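Extracellular solute-binding protein, family 1 (Bifidobacterium longum subsp. infantis, PDB 6FTH) probably binds human milk oligosaccharides outside the cell and hands them to an ABC transporter for uptake. Local coordinates at residues A[117-122]-A[139-144]; A[365-370]-A[411-416]; A[383-388]-A[418-423]. All coordinates share one frame; numbering follows the deposited sequence.

Contact 1 (A[117-122]-A[139-144])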
loop_
_atom_site.group_PDB
_atom_site.type_symbol
_atom_site.label_atom_id
_atom_site.label_comp_id
_atom_site.label_asym_id
_atom_site.label_seq_id
_atom_site.Cartn_x
_atom_site.Cartn_y
_atom_site.Cartn_z
ATOM N N LYS A 117 22.256 9.679 -2.288
ATOM C CA LYS A 117 22.083 10.986 -2.917
ATOM C C LYS A 117 21.556 10.843 -4.339
ATOM O O LYS A 117 20.719 11.633 -4.790
ATOM C CB LYS A 117 23.407 11.755 -2.936
ATOM C CG LYS A 117 23.782 12.381 -1.622
ATOM C CD LYS A 117 24.801 13.500 -1.811
ATOM C CE LYS A 117 26.122 12.989 -2.310
ATOM N NZ LYS A 117 27.117 14.124 -2.287
ATOM N N GLN A 118 22.058 9.855 -5.079
ATOM C CA GLN A 118 21.596 9.651 -6.445
ATOM C C GLN A 118 20.135 9.215 -6.460
ATOM O O GLN A 118 19.339 9.685 -7.286
ATOM C CB GLN A 118 22.487 8.620 -7.138
ATOM C CG GLN A 118 22.200 8.462 -8.586
ATOM C CD GLN A 118 22.638 9.663 -9.379
ATOM O OE1 GLN A 118 23.549 10.386 -8.967
ATOM N NE2 GLN A 118 21.993 9.892 -10.506
ATOM N N PHE A 119 19.767 8.319 -5.540
ATOM C CA PHE A 119 18.364 7.952 -5.365
ATOM C C PHE A 119 17.508 9.208 -5.214
ATOM O O PHE A 119 16.522 9.393 -5.936
ATOM C CB PHE A 119 18.285 7.025 -4.136
ATOM C CG PHE A 119 16.888 6.562 -3.722
ATOM C CD1 PHE A 119 15.789 6.604 -4.557
ATOM C CD2 PHE A 119 16.715 6.080 -2.429
ATOM C CE1 PHE A 119 14.543 6.168 -4.120
ATOM C CE2 PHE A 119 15.478 5.623 -1.997
ATOM C CZ PHE A 119 14.397 5.675 -2.842
ATOM N N PHE A 120 17.909 10.098 -4.309
ATOM C CA PHE A 120 17.126 11.294 -4.029
ATOM C C PHE A 120 17.136 12.281 -5.187
ATOM O O PHE A 120 16.153 13.003 -5.370
ATOM C CB PHE A 120 17.651 11.969 -2.757
ATOM C CG PHE A 120 17.403 11.189 -1.491
ATOM C CD1 PHE A 120 16.570 10.061 -1.460
ATOM C CD2 PHE A 120 17.989 11.602 -0.308
ATOM C CE1 PHE A 120 16.333 9.384 -0.269
ATOM C CE2 PHE A 120 17.750 10.929 0.881
ATOM C CZ PHE A 120 16.937 9.812 0.895
ATOM N N LYS A 121 18.228 12.339 -5.958
ATOM C CA LYS A 121 18.259 13.179 -7.154
ATOM C C LYS A 121 17.240 12.706 -8.178
ATOM O O LYS A 121 16.490 13.509 -8.748
ATOM C CB LYS A 121 19.647 13.157 -7.794
ATOM C CG LYS A 121 19.741 14.010 -9.096
ATOM C CD LYS A 121 21.140 13.983 -9.709
ATOM C CE LYS A 121 21.301 15.021 -10.841
ATOM N NZ LYS A 121 20.268 14.872 -11.899
ATOM N N GLU A 122 17.218 11.389 -8.444
ATOM C CA GLU A 122 16.321 10.837 -9.446
ATOM C C GLU A 122 14.885 10.740 -8.956
ATOM O O GLU A 122 13.956 10.820 -9.767
ATOM C CB GLU A 122 16.833 9.459 -9.894
ATOM C CG GLU A 122 18.252 9.495 -10.502
ATOM C CD GLU A 122 18.677 8.221 -11.258
ATOM O OE1 GLU A 122 17.800 7.462 -11.729
ATOM O OE2 GLU A 122 19.903 7.991 -11.389
ATOM N N ALA A 139 15.212 8.006 8.779
ATOM C CA ALA A 139 14.959 6.752 8.093
ATOM C C ALA A 139 15.208 6.975 6.616
ATOM O O ALA A 139 14.961 8.070 6.098
ATOM C CB ALA A 139 13.511 6.300 8.277
ATOM N N LEU A 140 15.738 5.955 5.955
ATOM C CA LEU A 140 15.799 6.004 4.504
ATOM C C LEU A 140 14.611 5.271 3.903
ATOM O O LEU A 140 14.171 4.249 4.443
ATOM C CB LEU A 140 17.066 5.333 3.959
ATOM C CG LEU A 140 18.409 5.872 4.458
ATOM C CD1 LEU A 140 19.573 5.166 3.784
ATOM C CD2 LEU A 140 18.508 7.377 4.198
ATOM N N PRO A 141 14.077 5.762 2.796
ATOM C CA PRO A 141 13.038 5.024 2.082
ATOM C C PRO A 141 13.643 3.998 1.130
ATOM O O PRO A 141 14.855 3.942 0.924
ATOM C CB PRO A 141 12.350 6.137 1.283
ATOM C CG PRO A 141 13.477 7.064 0.946
ATOM C CD PRO A 141 14.429 7.020 2.105
ATOM N N SER A 142 12.763 3.193 0.533
ATOM C CA SER A 142 13.127 2.331 -0.588
ATOM C C SER A 142 12.235 2.642 -1.784
ATOM O O SER A 142 11.163 3.240 -1.636
ATOM C CB SER A 142 12.920 0.850 -0.231
ATOM O OG SER A 142 11.562 0.620 0.167
ATOM N N SER A 143 12.682 2.206 -2.971
ATOM C CA SER A 143 11.867 2.232 -4.185
ATOM C C SER A 143 12.028 0.924 -4.934
ATOM O O SER A 143 13.145 0.569 -5.317
ATOM C CB SER A 143 12.280 3.379 -5.112
ATOM O OG SER A 143 11.837 3.137 -6.442
ATOM N N ARG A 144 10.922 0.226 -5.179
ATOM C CA ARG A 144 10.942 -0.956 -6.032
ATOM C C ARG A 144 10.743 -0.630 -7.502
ATOM O O ARG A 144 10.593 -1.545 -8.324
ATOM C CB ARG A 144 9.955 -2.041 -5.560
ATOM C CG ARG A 144 8.532 -1.601 -5.315
ATOM C CD ARG A 144 7.621 -2.815 -5.047
ATOM N NE ARG A 144 6.356 -2.397 -4.471
ATOM C CZ ARG A 144 5.415 -3.231 -4.051
ATOM N NH1 ARG A 144 5.570 -4.538 -4.202
ATOM N NH2 ARG A 144 4.312 -2.753 -3.483
#
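Phe119 reaches from helix 114-122 onto Pro141 and Ser143 of strand 140-143, a helix-on-strand contact inside one alpha/beta lobe of a type 2 solute-binding fold. The two axes come within 10.6 Å and run at 64° to each other, a gap that aromatic side chains span. The CB of Phe119 points at the strand, and CG stands anti to the backbone N (chi1 177°), which sends the ring outward from the helix; contacts across begin at its far carbons. CE2 lies 3.4 Å from Pro141 O, which sits at the ring edge near its plane, as an aromatic C-H facing a carbonyl would. The same CE2 is 3.8 Å from CG of Pro141, the two side chains sliding past each other in opposite directions. On the other flank CE1 meets CB of Ser143 at 3.7 Å, and CZ, at the tip, lies between these two, near Ser143 CB and the backbone of Ser142. The Phe119 ring also stacks with Trp412, and Ala126 of helix 124-130 touches it.

Phe120, one residue on, lies obliquely across Pro141 and brings its ring edge to the pyrrolidine. Further along, its CZ comes to 4.4 Å from CD2 of Leu140, a loose apolar contact. The polar atoms among these apolar groups find partners elsewhere: Pro141 O is hydrogen-bonded to Tyr361 OH, and Ser143 OG to Glu335 OE2. Pro141 is thus shared by the two rings, its CD lying near the Phe120 ring plane, 3.9 Å from Phe120 CE1.

Contact 2 (A[365-370]-A[411-416])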
loop_
_atom_site.group_PDB
_atom_site.type_symbol
_atom_site.label_atom_id
_atom_site.label_comp_id
_atom_site.label_asym_id
_atom_site.label_seq_id
_atom_site.Cartn_x
_atom_site.Cartn_y
_atom_site.Cartn_z
ATOM N N TYR A 365 23.560 -4.168 -5.093
ATOM C CA TYR A 365 22.887 -4.777 -3.937
ATOM C C TYR A 365 21.390 -4.497 -3.899
ATOM O O TYR A 365 20.635 -5.297 -3.352
ATOM C CB TYR A 365 23.597 -4.438 -2.624
ATOM C CG TYR A 365 24.943 -5.123 -2.584
ATOM C CD1 TYR A 365 25.008 -6.484 -2.469
ATOM C CD2 TYR A 365 26.111 -4.415 -2.749
ATOM C CE1 TYR A 365 26.227 -7.165 -2.499
ATOM C CE2 TYR A 365 27.349 -5.064 -2.774
ATOM C CZ TYR A 365 27.386 -6.442 -2.650
ATOM O OH TYR A 365 28.594 -7.107 -2.692
ATOM N N SER A 366 20.932 -3.409 -4.501
ATOM C CA SER A 366 19.491 -3.184 -4.561
ATOM C C SER A 366 18.817 -4.240 -5.423
ATOM O O SER A 366 17.793 -4.812 -5.033
ATOM C CB SER A 366 19.196 -1.774 -5.086
ATOM O OG SER A 366 19.513 -0.763 -4.143
ATOM N N VAL A 367 19.404 -4.559 -6.579
ATOM C CA VAL A 367 18.815 -5.578 -7.435
ATOM C C VAL A 367 18.864 -6.943 -6.763
ATOM O O VAL A 367 17.881 -7.691 -6.801
ATOM C CB VAL A 367 19.467 -5.582 -8.832
ATOM C CG1 VAL A 367 18.966 -6.765 -9.631
ATOM C CG2 VAL A 367 19.163 -4.273 -9.558
ATOM N N GLN A 368 19.991 -7.273 -6.117
ATOM C CA GLN A 368 20.110 -8.590 -5.488
ATOM C C GLN A 368 19.219 -8.717 -4.248
ATOM O O GLN A 368 18.661 -9.787 -3.995
ATOM C CB GLN A 368 21.569 -8.915 -5.177
ATOM C CG GLN A 368 22.394 -9.182 -6.427
ATOM C CD GLN A 368 23.787 -9.658 -6.077
ATOM O OE1 GLN A 368 24.051 -10.868 -6.072
ATOM N NE2 GLN A 368 24.673 -8.722 -5.742
ATOM N N GLN A 369 19.034 -7.648 -3.476
ATOM C CA GLN A 369 18.053 -7.753 -2.396
ATOM C C GLN A 369 16.666 -8.017 -2.947
ATOM O O GLN A 369 15.887 -8.790 -2.386
ATOM C CB GLN A 369 17.990 -6.476 -1.577
ATOM C CG GLN A 369 19.156 -6.128 -0.737
ATOM C CD GLN A 369 18.928 -4.780 -0.120
ATOM O OE1 GLN A 369 18.115 -4.644 0.802
ATOM N NE2 GLN A 369 19.544 -3.748 -0.686
ATOM N N PHE A 370 16.303 -7.312 -4.006
ATOM C CA PHE A 370 14.931 -7.336 -4.489
ATOM C C PHE A 370 14.625 -8.660 -5.189
ATOM O O PHE A 370 13.540 -9.215 -5.017
ATOM C CB PHE A 370 14.714 -6.117 -5.406
ATOM C CG PHE A 370 13.306 -5.951 -5.916
ATOM C CD1 PHE A 370 12.233 -5.799 -5.048
ATOM C CD2 PHE A 370 13.062 -5.893 -7.278
ATOM C CE1 PHE A 370 10.938 -5.656 -5.533
ATOM C CE2 PHE A 370 11.772 -5.734 -7.771
ATOM C CZ PHE A 370 10.717 -5.619 -6.900
ATOM N N GLY A 411 16.724 -0.414 -0.446
ATOM C CA GLY A 411 17.460 -0.045 -1.642
ATOM C C GLY A 411 16.538 0.651 -2.614
ATOM O O GLY A 411 15.426 1.043 -2.258
ATOM N N TRP A 412 17.012 0.807 -3.858
ATOM C CA TRP A 412 16.202 1.457 -4.871
ATOM C C TRP A 412 16.511 0.889 -6.243
ATOM O O TRP A 412 17.667 0.552 -6.531
ATOM C CB TRP A 412 16.347 2.988 -4.875
ATOM C CG TRP A 412 17.662 3.539 -5.371
ATOM C CD1 TRP A 412 18.900 3.352 -4.823
ATOM C CD2 TRP A 412 17.845 4.420 -6.492
ATOM N NE1 TRP A 412 19.847 4.038 -5.559
ATOM C CE2 TRP A 412 19.217 4.703 -6.578
ATOM C CE3 TRP A 412 16.974 4.994 -7.427
ATOM C CZ2 TRP A 412 19.739 5.549 -7.545
ATOM C CZ3 TRP A 412 17.495 5.818 -8.400
ATOM C CH2 TRP A 412 18.868 6.088 -8.448
ATOM N N ILE A 413 15.473 0.783 -7.063
ATOM C CA ILE A 413 15.595 0.350 -8.459
ATOM C C ILE A 413 15.533 1.596 -9.324
ATOM O O ILE A 413 14.441 2.189 -9.476
ATOM C CB ILE A 413 14.506 -0.661 -8.855
ATOM C CG1 ILE A 413 14.441 -1.865 -7.900
ATOM C CG2 ILE A 413 14.735 -1.128 -10.294
ATOM C CD1 ILE A 413 15.696 -2.693 -7.792
ATOM N N PRO A 414 16.654 2.058 -9.901
ATOM C CA PRO A 414 16.625 3.265 -10.744
ATOM C C PRO A 414 15.817 3.038 -12.014
ATOM O O PRO A 414 15.726 1.923 -12.535
ATOM C CB PRO A 414 18.105 3.500 -11.079
ATOM C CG PRO A 414 18.885 2.752 -10.019
ATOM C CD PRO A 414 18.028 1.542 -9.734
ATOM N N ASP A 415 15.256 4.133 -12.550
ATOM C CA ASP A 415 14.471 4.034 -13.784
ATOM C C ASP A 415 15.301 3.545 -14.984
ATOM O O ASP A 415 14.738 2.963 -15.932
ATOM C CB ASP A 415 13.858 5.382 -14.120
ATOM C CG ASP A 415 12.688 5.757 -13.246
ATOM O OD1 ASP A 415 12.333 5.021 -12.276
ATOM O OD2 ASP A 415 12.101 6.839 -13.516
ATOM N N GLY A 416 16.624 3.755 -14.958
ATOM C CA GLY A 416 17.492 3.258 -16.026
ATOM C C GLY A 416 17.710 1.748 -16.030
ATOM O O GLY A 416 18.275 1.225 -17.000
#
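Ser366 on helix 363-371 takes the backbone N-H of Trp412 in a helix-to-loop contact in one alpha/beta lobe of the solute-binding fold. The bond from Trp412 N to Ser366 OG is 3.0 Å long with an angle of 159° at the hydrogen. Ser366 CB packs beside Trp412 O at 3.1 Å, and its OG lies 3.3 Å from CA of Gly411. A CB on Gly411 would collide with that hydroxyl; without one, the loop backbone comes to 4.7 Å between the CA atoms of Gly411 and Ser366. Beyond the bond, Ile413 extends CD1 towards the helix: with CG1 beside its backbone N (chi1 -53°), the chain turns again to bring CD1 to 4.2 Å from both Val367 CG2 and Phe370 CD2, crossing each side chain at about a right angle.

Further out, Ser366 OG is hydrogen-bonded in turn to Leu360 O, with a weak bond to Ser362 O, and these help hold its oxygen toward the Trp412 N-H. Gln369 NE2 bonds to Ser410 O, just before Gly411. It also reaches back to Tyr365 O at 3.3 Å, from above the carbonyl plane and from the face opposite the helix bond of Gln369 N. Within the loop, Pro414 lies over one face of the Trp412 indole, its CG 3.6 Å above the plane and offset toward the rim.

Contact 3 (A[383-388]-A[418-423])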
loop_
_atom_site.group_PDB
_atom_site.type_symbol
_atom_site.label_atom_id
_atom_site.label_comp_id
_atom_site.label_asym_id
_atom_site.label_seq_id
_atom_site.Cartn_x
_atom_site.Cartn_y
_atom_site.Cartn_z
ATOM N N ASN A 383 24.389 -3.760 -19.287
ATOM C CA ASN A 383 23.621 -2.596 -19.740
ATOM C C ASN A 383 22.382 -2.330 -18.880
ATOM O O ASN A 383 21.355 -1.838 -19.355
ATOM C CB ASN A 383 23.313 -2.679 -21.230
ATOM C CG ASN A 383 24.549 -2.343 -22.080
ATOM O OD1 ASN A 383 25.678 -2.308 -21.575
ATOM N ND2 ASN A 383 24.339 -2.097 -23.350
ATOM N N ARG A 384 22.531 -2.586 -17.582
ATOM C CA ARG A 384 21.483 -2.322 -16.584
ATOM C C ARG A 384 20.225 -3.146 -16.835
ATOM O O ARG A 384 19.137 -2.771 -16.396
ATOM C CB ARG A 384 21.141 -0.826 -16.479
ATOM C CG ARG A 384 22.374 0.058 -16.391
ATOM C CD ARG A 384 22.037 1.496 -16.039
ATOM N NE ARG A 384 21.795 1.634 -14.606
ATOM C CZ ARG A 384 21.290 2.717 -14.040
ATOM N NH1 ARG A 384 20.958 3.762 -14.788
ATOM N NH2 ARG A 384 21.107 2.759 -12.728
ATOM N N HIS A 385 20.370 -4.284 -17.507
ATOM C CA HIS A 385 19.271 -5.205 -17.777
ATOM C C HIS A 385 19.475 -6.482 -16.969
ATOM O O HIS A 385 20.601 -6.995 -16.852
ATOM C CB HIS A 385 19.185 -5.548 -19.271
ATOM C CG HIS A 385 17.957 -6.324 -19.633
ATOM N ND1 HIS A 385 17.833 -7.675 -19.383
ATOM C CD2 HIS A 385 16.783 -5.936 -20.182
ATOM C CE1 HIS A 385 16.639 -8.084 -19.776
ATOM N NE2 HIS A 385 15.979 -7.048 -20.265
ATOM N N TYR A 386 18.383 -6.977 -16.387
ATOM C CA TYR A 386 18.404 -8.160 -15.537
ATOM C C TYR A 386 17.257 -9.059 -15.953
ATOM O O TYR A 386 16.183 -8.571 -16.301
ATOM C CB TYR A 386 18.270 -7.777 -14.060
ATOM C CG TYR A 386 19.387 -6.875 -13.630
ATOM C CD1 TYR A 386 20.596 -7.391 -13.181
ATOM C CD2 TYR A 386 19.263 -5.499 -13.756
ATOM C CE1 TYR A 386 21.630 -6.569 -12.829
ATOM C CE2 TYR A 386 20.296 -4.651 -13.389
ATOM C CZ TYR A 386 21.489 -5.197 -12.931
ATOM O OH TYR A 386 22.551 -4.403 -12.569
ATOM N N THR A 387 17.478 -10.374 -15.897
ATOM C CA THR A 387 16.458 -11.360 -16.241
ATOM C C THR A 387 16.235 -12.320 -15.082
ATOM O O THR A 387 17.180 -12.929 -14.572
ATOM C CB THR A 387 16.846 -12.148 -17.492
ATOM O OG1 THR A 387 17.026 -11.234 -18.584
ATOM C CG2 THR A 387 15.768 -13.163 -17.834
ATOM N N VAL A 388 14.983 -12.445 -14.686
ATOM C CA VAL A 388 14.564 -13.353 -13.628
ATOM C C VAL A 388 14.140 -14.687 -14.238
ATOM O O VAL A 388 13.404 -14.735 -15.234
ATOM C CB VAL A 388 13.406 -12.739 -12.827
ATOM C CG1 VAL A 388 12.914 -13.714 -11.727
ATOM C CG2 VAL A 388 13.815 -11.417 -12.217
ATOM N N THR A 418 16.291 -2.066 -16.319
ATOM C CA THR A 418 15.201 -2.850 -16.883
ATOM C C THR A 418 15.272 -4.253 -16.307
ATOM O O THR A 418 16.354 -4.852 -16.258
ATOM C CB THR A 418 15.300 -2.921 -18.402
ATOM O OG1 THR A 418 15.104 -1.599 -18.928
ATOM C CG2 THR A 418 14.224 -3.857 -18.960
ATOM N N ILE A 419 14.127 -4.758 -15.866
ATOM C CA ILE A 419 14.020 -6.109 -15.332
ATOM C C ILE A 419 13.032 -6.853 -16.193
ATOM O O ILE A 419 11.897 -6.399 -16.383
ATOM C CB ILE A 419 13.543 -6.111 -13.875
ATOM C CG1 ILE A 419 14.538 -5.343 -12.994
ATOM C CG2 ILE A 419 13.364 -7.562 -13.384
ATOM C CD1 ILE A 419 14.037 -5.053 -11.574
ATOM N N LYS A 420 13.460 -7.996 -16.704
ATOM C CA LYS A 420 12.580 -8.920 -17.379
ATOM C C LYS A 420 12.254 -10.048 -16.410
ATOM O O LYS A 420 13.161 -10.632 -15.807
ATOM C CB LYS A 420 13.261 -9.468 -18.624
ATOM C CG LYS A 420 12.491 -10.558 -19.313
ATOM C CD LYS A 420 13.300 -10.991 -20.530
ATOM C CE LYS A 420 12.785 -12.193 -21.254
ATOM N NZ LYS A 420 13.789 -12.465 -22.354
ATOM N N GLY A 421 10.972 -10.310 -16.224
ATOM C CA GLY A 421 10.538 -11.420 -15.408
ATOM C C GLY A 421 10.175 -11.114 -13.974
ATOM O O GLY A 421 10.103 -12.045 -13.163
ATOM N N ASP A 422 9.980 -9.847 -13.614
ATOM C CA ASP A 422 9.367 -9.487 -12.333
ATOM C C ASP A 422 7.882 -9.537 -12.612
ATOM O O ASP A 422 7.259 -8.547 -13.012
ATOM C CB ASP A 422 9.781 -8.107 -11.846
ATOM C CG ASP A 422 9.005 -7.676 -10.637
ATOM O OD1 ASP A 422 8.241 -8.495 -10.073
ATOM O OD2 ASP A 422 9.190 -6.510 -10.204
ATOM N N VAL A 423 7.310 -10.724 -12.456
ATOM C CA VAL A 423 5.936 -10.958 -12.896
ATOM C C VAL A 423 4.948 -10.121 -12.083
ATOM O O VAL A 423 3.930 -9.641 -12.616
ATOM C CB VAL A 423 5.645 -12.467 -12.805
ATOM C CG1 VAL A 423 4.196 -12.777 -13.010
ATOM C CG2 VAL A 423 6.506 -13.215 -13.839
HETATM O O HOH W 1 16.972 -12.189 -21.166
#
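His385 packs against Thr418 and Lys420 where strands 385-388 and 418-420 pair in parallel, the two strands of a beta-alpha-beta unit whose crossover holds helix 390-398. Four backbone hydrogen bonds join them, from Thr418 N to Arg384 O through to Val388 N to Lys420 O (2.8 Å). His385 CG is anti to its backbone N (chi1 -171°), and the ring leans over the neighbouring strand: CD2 meets Thr418 CG2 at 3.5 Å, CE1 meets Lys420 CB at 3.8 Å, and Thr418 O lies over one ring face near the rim. Thr387 lies alongside Lys420; a water donates to Thr387 OG1 and bonds weakly to Lys420 NZ. Tyr386 and Ile419 point to the other face. Val388 points toward the partner strand, CG1 anti to its backbone N (chi1 178°), with CB 3.4 Å from Gly421 O and CG2 4.1 Å from Ile419 CG2. Asp381 OD2 is hydrogen-bonded to both His385 ND1 and Thr387 OG1. An alanine at His385 would probably uncover the Thr418 methyl and Lys420 CB and cost Asp381 one of these partners. The aspartate's charge would tend to favour a protonated imidazole, which Lys420 NZ, 6.2 Å from His385 NE2, would partly offset.

In the fold
The three contacts lie in a row on one lobe, with contact 2 in the middle: its centre is about 10 Å from that of contact 1 and 11 Å from that of contact 3, while the centres of contacts 1 and 3 are 20 Å apart and the two do not touch. Contact 1 closes before the others open; the segments of contacts 2 and 3 alternate along the chain. Loop 411-416 is the common piece. It bonds to strand 140-143 (Ser143 O to Ile413 N, 2.9 Å), covers helix 363-371 and leads into strand 418-420. Val367 and Phe370 of that helix touch Tyr386 and Asp422, respectively, so the loop and helix together join strand 140-143 to the 385-388/418-420 pair within one lobe.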